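Insecticidal protein (Brevibacillus laterosporus, PDB 7ML9) is an insecticidal toxin active against the western corn rootworm that probably acts by forming beta-barrel pores in membranes, like other ETX/MTX2-family toxins. Local coordinates at residues A[115-120]-A[199-204]; A[122-127]-A[191-196]; A[284-289]-A[302-307]. One frame throughout, in Å; residues are numbered along the deposited sequence.

Interaction 1 (A[115-120]-A[199-204]); sequences DNSKGT and GKTYRV. With EDO (1,2-ethanediol), chain I; EDO (1,2-ethanediol), chain G.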
loop_
_atom_site.group_PDB
_atom_site.type_symbol
_atom_site.label_atom_id
_atom_site.label_comp_id
_atom_site.label_asym_id
_atom_site.label_seq_id
_atom_site.Cartn_x
_atom_site.Cartn_y
_atom_site.Cartn_z
ATOM N N ASP A 115 42.074 -25.209 7.583
ATOM C CA ASP A 115 42.948 -26.384 7.605
ATOM C C ASP A 115 43.924 -26.254 8.767
ATOM O O ASP A 115 44.886 -25.485 8.701
ATOM C CB ASP A 115 43.696 -26.522 6.283
ATOM C CG ASP A 115 44.531 -27.800 6.205
ATOM O OD1 ASP A 115 44.541 -28.596 7.165
ATOM O OD2 ASP A 115 45.185 -28.006 5.169
ATOM N N ASN A 116 43.678 -27.006 9.832
ATOM C CA ASN A 116 44.625 -27.119 10.938
ATOM C C ASN A 116 45.208 -28.526 11.013
ATOM O O ASN A 116 45.583 -28.990 12.091
ATOM C CB ASN A 116 43.955 -26.740 12.258
ATOM C CG ASN A 116 44.958 -26.317 13.338
ATOM O OD1 ASN A 116 46.074 -25.901 13.045
ATOM N ND2 ASN A 116 44.545 -26.422 14.595
ATOM N N SER A 117 45.259 -29.226 9.872
ATOM C CA SER A 117 45.677 -30.627 9.881
ATOM C C SER A 117 47.128 -30.785 10.316
ATOM O O SER A 117 47.488 -31.810 10.904
ATOM C CB SER A 117 45.470 -31.255 8.503
ATOM O OG SER A 117 46.287 -30.637 7.528
ATOM N N LYS A 118 47.969 -29.792 10.043
ATOM C CA LYS A 118 49.380 -29.848 10.402
ATOM C C LYS A 118 49.690 -29.132 11.709
ATOM O O LYS A 118 50.862 -29.058 12.096
ATOM C CB LYS A 118 50.227 -29.250 9.277
ATOM C CG LYS A 118 50.113 -30.018 7.970
ATOM C CD LYS A 118 50.987 -31.258 7.984
ATOM C CE LYS A 118 50.573 -32.247 6.901
ATOM N NZ LYS A 118 49.700 -33.337 7.446
ATOM N N GLY A 119 48.684 -28.597 12.394
ATOM C CA GLY A 119 48.923 -27.834 13.600
ATOM C C GLY A 119 48.978 -28.725 14.827
ATOM O O GLY A 119 48.285 -29.737 14.921
ATOM N N THR A 120 49.830 -28.343 15.774
ATOM C CA THR A 120 49.902 -29.045 17.049
ATOM C C THR A 120 49.106 -28.349 18.142
ATOM O O THR A 120 48.935 -28.917 19.224
ATOM C CB THR A 120 51.364 -29.187 17.485
ATOM O OG1 THR A 120 51.954 -27.887 17.581
ATOM C CG2 THR A 120 52.144 -30.015 16.458
ATOM N N GLY A 199 45.169 -30.773 14.339
ATOM C CA GLY A 199 45.007 -31.899 13.446
ATOM C C GLY A 199 43.683 -31.974 12.715
ATOM O O GLY A 199 43.465 -32.935 11.967
ATOM N N LYS A 200 42.795 -30.998 12.885
ATOM C CA LYS A 200 41.476 -31.061 12.268
ATOM C C LYS A 200 41.405 -30.160 11.038
ATOM O O LYS A 200 42.079 -29.134 10.948
ATOM C CB LYS A 200 40.385 -30.655 13.259
ATOM C CG LYS A 200 40.308 -31.507 14.518
ATOM C CD LYS A 200 40.048 -32.965 14.221
ATOM C CE LYS A 200 39.730 -33.717 15.511
ATOM N NZ LYS A 200 39.631 -35.174 15.254
ATOM N N THR A 201 40.597 -30.571 10.073
ATOM C CA THR A 201 40.292 -29.740 8.917
ATOM C C THR A 201 38.793 -29.505 8.910
ATOM O O THR A 201 38.014 -30.462 8.926
ATOM C CB THR A 201 40.740 -30.393 7.612
ATOM O OG1 THR A 201 42.152 -30.647 7.657
ATOM C CG2 THR A 201 40.434 -29.461 6.436
ATOM N N TYR A 202 38.396 -28.238 8.909
ATOM C CA TYR A 202 36.994 -27.856 8.909
ATOM C C TYR A 202 36.618 -27.205 7.579
ATOM O O TYR A 202 37.457 -26.631 6.881
ATOM C CB TYR A 202 36.688 -26.893 10.057
ATOM C CG TYR A 202 36.552 -27.538 11.414
ATOM C CD1 TYR A 202 36.719 -28.913 11.582
ATOM C CD2 TYR A 202 36.233 -26.768 12.534
ATOM C CE1 TYR A 202 36.589 -29.499 12.827
ATOM C CE2 TYR A 202 36.101 -27.346 13.781
ATOM C CZ TYR A 202 36.281 -28.711 13.919
ATOM O OH TYR A 202 36.138 -29.286 15.154
ATOM N N ARG A 203 35.353 -27.344 7.216
ATOM C CA ARG A 203 34.792 -26.710 6.036
ATOM C C ARG A 203 33.692 -25.777 6.510
ATOM O O ARG A 203 32.857 -26.178 7.324
ATOM C CB ARG A 203 34.236 -27.757 5.076
ATOM C CG ARG A 203 33.751 -27.213 3.769
ATOM C CD ARG A 203 33.598 -28.345 2.777
ATOM N NE ARG A 203 32.317 -29.022 2.930
ATOM C CZ ARG A 203 32.058 -30.245 2.482
ATOM N NH1 ARG A 203 33.005 -30.936 1.859
ATOM N NH2 ARG A 203 30.855 -30.780 2.664
ATOM N N VAL A 204 33.715 -24.530 6.040
ATOM C CA VAL A 204 32.662 -23.560 6.331
ATOM C C VAL A 204 31.826 -23.388 5.071
ATOM O O VAL A 204 32.355 -22.980 4.032
ATOM C CB VAL A 204 33.232 -22.208 6.779
ATOM C CG1 VAL A 204 32.085 -21.267 7.180
ATOM C CG2 VAL A 204 34.198 -22.402 7.921
HETATM C C1 EDO I . 36.181 -28.372 0.469
HETATM O O1 EDO I . 35.931 -27.012 0.095
HETATM C C2 EDO I . 35.374 -29.315 -0.407
HETATM O O2 EDO I . 34.677 -30.226 0.448
HETATM C C1 EDO G . 49.758 -24.205 11.094
HETATM O O1 EDO G . 51.117 -23.744 10.907
HETATM C C2 EDO G . 49.009 -23.294 12.077
HETATM O O2 EDO G . 48.404 -24.064 13.132
#

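Interaction 2 (A[122-127]-A[191-196]); sequences DQELLT and SQKIKV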
loop_
_atom_site.group_PDB
_atom_site.type_symbol
_atom_site.label_atom_id
_atom_site.label_comp_id
_atom_site.label_asym_id
_atom_site.label_seq_id
_atom_site.Cartn_x
_atom_site.Cartn_y
_atom_site.Cartn_z
ATOM N N ASP A 122 45.420 -26.203 19.102
ATOM C CA ASP A 122 44.097 -25.704 18.744
ATOM C C ASP A 122 44.200 -24.237 18.338
ATOM O O ASP A 122 44.934 -23.462 18.951
ATOM C CB ASP A 122 43.134 -25.821 19.924
ATOM C CG ASP A 122 42.852 -27.249 20.322
ATOM O OD1 ASP A 122 43.307 -28.180 19.618
ATOM O OD2 ASP A 122 42.158 -27.432 21.351
ATOM N N GLN A 123 43.456 -23.845 17.305
ATOM C CA GLN A 123 43.524 -22.478 16.813
ATOM C C GLN A 123 42.128 -21.868 16.727
ATOM O O GLN A 123 41.120 -22.568 16.579
ATOM C CB GLN A 123 44.223 -22.404 15.426
ATOM C CG GLN A 123 45.642 -23.001 15.410
ATOM C CD GLN A 123 46.660 -22.108 16.093
ATOM O OE1 GLN A 123 46.344 -20.995 16.494
ATOM N NE2 GLN A 123 47.890 -22.606 16.247
ATOM N N GLU A 124 42.082 -20.549 16.833
ATOM C CA GLU A 124 40.880 -19.788 16.510
ATOM C C GLU A 124 41.164 -19.120 15.173
ATOM O O GLU A 124 42.006 -18.219 15.089
ATOM C CB GLU A 124 40.538 -18.783 17.607
ATOM C CG GLU A 124 39.322 -19.199 18.424
ATOM C CD GLU A 124 39.350 -18.648 19.841
ATOM O OE1 GLU A 124 38.814 -19.316 20.756
ATOM O OE2 GLU A 124 39.922 -17.551 20.026
ATOM N N LEU A 125 40.508 -19.615 14.128
ATOM C CA LEU A 125 40.781 -19.248 12.744
ATOM C C LEU A 125 39.628 -18.407 12.204
ATOM O O LEU A 125 38.460 -18.759 12.388
ATOM C CB LEU A 125 40.974 -20.504 11.889
ATOM C CG LEU A 125 42.156 -21.382 12.326
ATOM C CD1 LEU A 125 42.307 -22.621 11.425
ATOM C CD2 LEU A 125 43.402 -20.539 12.321
ATOM N N LEU A 126 39.970 -17.304 11.545
ATOM C CA LEU A 126 38.991 -16.402 10.958
ATOM C C LEU A 126 38.562 -16.893 9.584
ATOM O O LEU A 126 39.406 -17.235 8.741
ATOM C CB LEU A 126 39.577 -14.994 10.859
ATOM C CG LEU A 126 39.737 -14.319 12.216
ATOM C CD1 LEU A 126 40.767 -13.205 12.153
ATOM C CD2 LEU A 126 38.364 -13.780 12.646
ATOM N N THR A 127 37.245 -16.931 9.360
ATOM C CA THR A 127 36.711 -17.285 8.054
ATOM C C THR A 127 36.867 -16.117 7.087
ATOM O O THR A 127 37.041 -14.967 7.497
ATOM C CB THR A 127 35.230 -17.664 8.145
ATOM O OG1 THR A 127 34.452 -16.508 8.492
ATOM C CG2 THR A 127 35.004 -18.757 9.163
ATOM N N SER A 191 33.759 -11.644 8.709
ATOM C CA SER A 191 34.614 -12.754 9.112
ATOM C C SER A 191 34.247 -13.250 10.511
ATOM O O SER A 191 34.051 -12.452 11.428
ATOM C CB SER A 191 36.071 -12.289 9.072
ATOM O OG SER A 191 36.945 -13.310 9.525
ATOM N N GLN A 192 34.154 -14.570 10.671
ATOM C CA GLN A 192 33.833 -15.206 11.942
ATOM C C GLN A 192 35.040 -15.980 12.471
ATOM O O GLN A 192 35.845 -16.510 11.699
ATOM C CB GLN A 192 32.638 -16.157 11.806
ATOM C CG GLN A 192 31.364 -15.494 11.275
ATOM C CD GLN A 192 30.916 -14.336 12.157
ATOM O OE1 GLN A 192 30.735 -13.208 11.687
ATOM N NE2 GLN A 192 30.750 -14.610 13.447
ATOM N N LYS A 193 35.146 -16.045 13.797
ATOM C CA LYS A 193 36.222 -16.746 14.493
ATOM C C LYS A 193 35.746 -18.153 14.848
ATOM O O LYS A 193 34.741 -18.312 15.548
ATOM C CB LYS A 193 36.641 -15.976 15.750
ATOM C CG LYS A 193 38.093 -16.208 16.169
ATOM C CD LYS A 193 38.953 -14.944 16.023
ATOM C CE LYS A 193 40.447 -15.206 16.316
ATOM N NZ LYS A 193 41.391 -14.798 15.218
ATOM N N ILE A 194 36.458 -19.171 14.357
ATOM C CA ILE A 194 36.095 -20.576 14.539
ATOM C C ILE A 194 37.224 -21.290 15.279
ATOM O O ILE A 194 38.392 -21.181 14.888
ATOM C CB ILE A 194 35.828 -21.273 13.192
ATOM C CG1 ILE A 194 34.852 -20.449 12.346
ATOM C CG2 ILE A 194 35.310 -22.676 13.420
ATOM C CD1 ILE A 194 33.504 -20.328 12.968
ATOM N N LYS A 195 36.878 -22.032 16.335
ATOM C CA LYS A 195 37.861 -22.871 17.018
ATOM C C LYS A 195 38.053 -24.161 16.223
ATOM O O LYS A 195 37.101 -24.920 16.025
ATOM C CB LYS A 195 37.426 -23.174 18.454
ATOM C CG LYS A 195 38.342 -24.165 19.181
ATOM C CD LYS A 195 38.323 -23.965 20.705
ATOM C CE LYS A 195 38.608 -25.269 21.457
ATOM N NZ LYS A 195 37.802 -26.417 20.928
ATOM N N VAL A 196 39.270 -24.387 15.734
ATOM C CA VAL A 196 39.592 -25.590 14.967
ATOM C C VAL A 196 40.666 -26.363 15.726
ATOM O O VAL A 196 41.796 -25.873 15.874
ATOM C CB VAL A 196 40.060 -25.250 13.545
ATOM C CG1 VAL A 196 40.256 -26.530 12.738
ATOM C CG2 VAL A 196 39.051 -24.318 12.852
HETATM O O HOH W 1 42.945 -15.981 13.694
#

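Interaction 3 (A[284-289]-A[302-307]); sequences ILKIED and GTVVQE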
loop_
_atom_site.group_PDB
_atom_site.type_symbol
_atom_site.label_atom_id
_atom_site.label_comp_id
_atom_site.label_asym_id
_atom_site.label_seq_id
_atom_site.Cartn_x
_atom_site.Cartn_y
_atom_site.Cartn_z
ATOM N N ILE A 284 23.631 -17.807 7.461
ATOM C CA ILE A 284 23.950 -18.914 8.354
ATOM C C ILE A 284 25.217 -19.594 7.843
ATOM O O ILE A 284 25.302 -19.953 6.660
ATOM C CB ILE A 284 22.779 -19.903 8.474
ATOM C CG1 ILE A 284 23.151 -21.082 9.384
ATOM C CG2 ILE A 284 22.318 -20.374 7.112
ATOM C CD1 ILE A 284 21.964 -21.639 10.170
ATOM N N LEU A 285 26.207 -19.744 8.728
ATOM C CA LEU A 285 27.422 -20.501 8.446
ATOM C C LEU A 285 27.319 -21.877 9.087
ATOM O O LEU A 285 26.999 -21.992 10.272
ATOM C CB LEU A 285 28.662 -19.780 8.967
ATOM C CG LEU A 285 28.934 -18.373 8.459
ATOM C CD1 LEU A 285 30.321 -17.905 8.884
ATOM C CD2 LEU A 285 28.786 -18.346 6.958
ATOM N N LYS A 286 27.567 -22.908 8.297
ATOM C CA LYS A 286 27.537 -24.294 8.732
ATOM C C LYS A 286 28.971 -24.818 8.735
ATOM O O LYS A 286 29.655 -24.765 7.705
ATOM C CB LYS A 286 26.638 -25.091 7.795
ATOM C CG LYS A 286 26.563 -26.579 7.982
ATOM C CD LYS A 286 25.943 -27.181 6.726
ATOM C CE LYS A 286 24.795 -28.119 7.026
ATOM N NZ LYS A 286 24.997 -29.443 6.368
ATOM N N ILE A 287 29.428 -25.299 9.890
ATOM C CA ILE A 287 30.807 -25.748 10.080
ATOM C C ILE A 287 30.829 -27.267 10.073
ATOM O O ILE A 287 30.174 -27.902 10.907
ATOM C CB ILE A 287 31.392 -25.218 11.395
ATOM C CG1 ILE A 287 31.099 -23.728 11.554
ATOM C CG2 ILE A 287 32.888 -25.555 11.485
ATOM C CD1 ILE A 287 31.667 -22.872 10.457
ATOM N N GLU A 288 31.593 -27.855 9.153
ATOM C CA GLU A 288 31.678 -29.302 9.010
ATOM C C GLU A 288 33.096 -29.787 9.283
ATOM O O GLU A 288 34.070 -29.180 8.832
ATOM C CB GLU A 288 31.265 -29.756 7.614
ATOM C CG GLU A 288 29.806 -29.518 7.276
ATOM C CD GLU A 288 29.446 -30.009 5.884
ATOM O OE1 GLU A 288 30.376 -30.276 5.087
ATOM O OE2 GLU A 288 28.234 -30.134 5.591
ATOM N N ASP A 289 33.199 -30.898 10.008
ATOM C CA ASP A 289 34.478 -31.565 10.241
ATOM C C ASP A 289 34.714 -32.509 9.071
ATOM O O ASP A 289 33.982 -33.491 8.901
ATOM C CB ASP A 289 34.449 -32.313 11.572
ATOM C CG ASP A 289 35.814 -32.871 11.975
ATOM O OD1 ASP A 289 36.725 -32.924 11.124
ATOM O OD2 ASP A 289 35.967 -33.252 13.154
ATOM N N GLY A 302 31.006 -33.947 5.739
ATOM C CA GLY A 302 31.377 -34.463 7.041
ATOM C C GLY A 302 30.417 -34.022 8.122
ATOM O O GLY A 302 29.394 -33.392 7.836
ATOM N N THR A 303 30.749 -34.328 9.370
ATOM C CA THR A 303 29.861 -34.029 10.484
ATOM C C THR A 303 29.743 -32.531 10.713
ATOM O O THR A 303 30.751 -31.820 10.746
ATOM C CB THR A 303 30.378 -34.698 11.749
ATOM O OG1 THR A 303 30.727 -36.052 11.448
ATOM C CG2 THR A 303 29.319 -34.663 12.832
ATOM N N VAL A 304 28.512 -32.051 10.898
ATOM C CA VAL A 304 28.318 -30.660 11.279
ATOM C C VAL A 304 28.699 -30.483 12.738
ATOM O O VAL A 304 28.262 -31.237 13.612
ATOM C CB VAL A 304 26.875 -30.205 11.011
ATOM C CG1 VAL A 304 26.699 -28.758 11.459
ATOM C CG2 VAL A 304 26.565 -30.326 9.524
ATOM N N VAL A 305 29.526 -29.481 13.001
ATOM C CA VAL A 305 30.062 -29.235 14.327
ATOM C C VAL A 305 29.483 -27.974 14.958
ATOM O O VAL A 305 29.414 -27.892 16.195
ATOM C CB VAL A 305 31.602 -29.160 14.258
ATOM C CG1 VAL A 305 32.197 -28.268 15.344
ATOM C CG2 VAL A 305 32.183 -30.566 14.298
ATOM N N GLN A 306 29.022 -27.019 14.159
ATOM C CA GLN A 306 28.600 -25.721 14.653
ATOM C C GLN A 306 27.822 -25.036 13.539
ATOM O O GLN A 306 28.075 -25.282 12.350
ATOM C CB GLN A 306 29.814 -24.883 15.073
ATOM C CG GLN A 306 29.511 -23.569 15.752
ATOM C CD GLN A 306 30.758 -22.726 15.919
ATOM O OE1 GLN A 306 31.852 -23.137 15.523
ATOM N NE2 GLN A 306 30.606 -21.540 16.499
ATOM N N GLU A 307 26.845 -24.221 13.931
ATOM C CA GLU A 307 26.159 -23.319 13.014
ATOM C C GLU A 307 26.101 -21.940 13.647
ATOM O O GLU A 307 25.938 -21.814 14.864
ATOM C CB GLU A 307 24.755 -23.810 12.653
ATOM C CG GLU A 307 24.776 -25.019 11.742
ATOM C CD GLU A 307 23.402 -25.438 11.262
ATOM O OE1 GLU A 307 22.402 -24.902 11.779
ATOM O OE2 GLU A 307 23.319 -26.314 10.372
#

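Interaction 1 (A[115-120]-A[199-204])
An Asx turn running into a type I beta turn, Asn116 to Gly119, ends the long strand 86-115 at one tip of this elongated ETX/MTX2-type toxin, where it meets the beginning of strand 201-229. Asp115 and Thr201 form an antiparallel non-hydrogen-bonded pair, their side chains on the same face of the sheet. The Asp115 carboxylate, with CG anti to the backbone N (chi1 -175°), reaches forward along its own chain, so that OD1 takes two donors: Ser117 N at 2.9 Å, from above the carboxylate plane, and Ser117 OG at 2.7 Å, on the syn lone pair. Thr201 OG1 also lies close, 3.5 Å from Ser117 CB. Across the segments, Asn116 N donates to Lys200 O at 2.9 Å, nearly along the C=O axis although the bond is bent at the hydrogen. Gly199, whose positive phi favours glycine, makes weak bonds from its N to Asn116 O and Gly119 O. Asn116 ND2 donates to Met121 O, while Asn116 OD1 accepts from a 1,2-ethanediol, probably from the crystallisation liquor. Gly199 CA directs an almost straight C-H contact to Ser117 O, within the turn, 3.6 Å away.

Interaction 2 (A[122-127]-A[191-196])
Thr127 holds OG1 in the crowded position between its backbone N and carbonyl carbon (chi1 67°), and Ser191 turns OG anti to its own N (chi1 177°); these two rotamers let the hydroxyls close the end of a strand pair. Ser191 OG donates to Thr127 O at 2.6 Å, in the carbonyl plane, and Gln192 N donates to Thr127 OG1 at 2.9 Å in a nearly straight bond. Thr127 N completes the group by donating to Gln192 O. The hydroxyls thus carry on the cross-strand bonding where the regular pairing stops. Farther along, Leu125 and Ile194 exchange two backbone bonds, as do Gln123 and Val196; the shortest, Leu125 N to Ile194 O and Val196 N to Gln123 O, are each 2.7 Å.

The two faces differ. On one, Leu125 CD1 meets Val196 CG2 at 3.9 Å, the side chains crossing at about a right angle, and just past the strand end Thr127 CG2 packs on Ile194 CG1 at 3.6 Å. Leu114 of strand 86-115 lies against Thr127, Ile194 and Val196, so this face turns inward. On the other, Lys193, bent at chi2 and chi4, lays its methylenes at about a right angle across Glu124 CB and obliquely over Leu126. Its NZ reaches a water at 2.5 Å that in turn donates to Glu124 O, beside a weak direct bond from NZ to that carbonyl. With one face mainly apolar and the other largely charged and exposed, this is a small two-stranded antiparallel sheet packed, through Ile194 and Val196, on the larger sheet of an ETX/MTX2-family toxin.

Interaction 3 (A[284-289]-A[302-307])
Three backbone hydrogen bonds carry this antiparallel pairing. Ile287 N donates to Gln306 O at 2.8 Å, in the carbonyl plane. Val305 N donates to Ile287 O at 2.7 Å, almost straight and nearly along the C=O axis. Asp289 N reaches Thr303 O, also at 2.7 Å. Softer C-H contacts fill in between them, among them Glu307 CA to Leu285 O and Glu288 CA to Thr303 O.

Ile287 bonds with two successive residues, accepting from Val305 N and donating to Gln306 O, and both face it: a classic beta bulge, shifting the register by one between Ile287 and Glu288. Val305 has the backbone to match, with psi at -25° where a regular strand would be extended. The bulge sits near the start of strand 303-323, where it pairs with the end of strand 266-289 in the main sheet of this aerolysin/ETX-type fold.

Side-chain packing divides between the faces. Ile287 lies side by side with Gln306, its CG1 3.9 Å from Gln306 CB, and is covered further by Val204 and Ile194. On the opposite face Val304 CG2 sits against Lys286 CE and NZ, with NZ at 3.6 Å, the two side chains crossing at about a right angle.

Charged groups gather on the face of Lys286 and Glu288. Lys286, bent at chi3 and chi4, brings NZ to a long, weak salt bridge with Glu288 OE2 at 3.4 Å, while Glu288 OE1 is held by Arg203 of strand 201-229. Because Glu288 is buried, this pair of cations probably favours its ionised form. The aliphatic part of Lys286 runs beside Glu307, but NZ stays 5.4 Å from Glu307 OE2.

All three contacts lie toward one tip of the long molecule, their centres 10 to 14 Å apart. Interaction 1 is a surface contact of a turn with the start of a strand, poor in apolar packing; interactions 2 and 3 are partly buried strand pairs, each with apolar side chains turned inward on one face. Interactions 1 and 3 share the main sheet, in which strands 201-229 and 266-289 are neighbours, and are tied by the salt bridge from Arg203 to Glu288. Interaction 2 forms its own two-stranded layer, nested along the chain within the loop closed by interaction 1, and meets interaction 3 through Ile194 on Ile287. Its pairing keeps regular register, whereas that of interaction 3 is interrupted by a bulge.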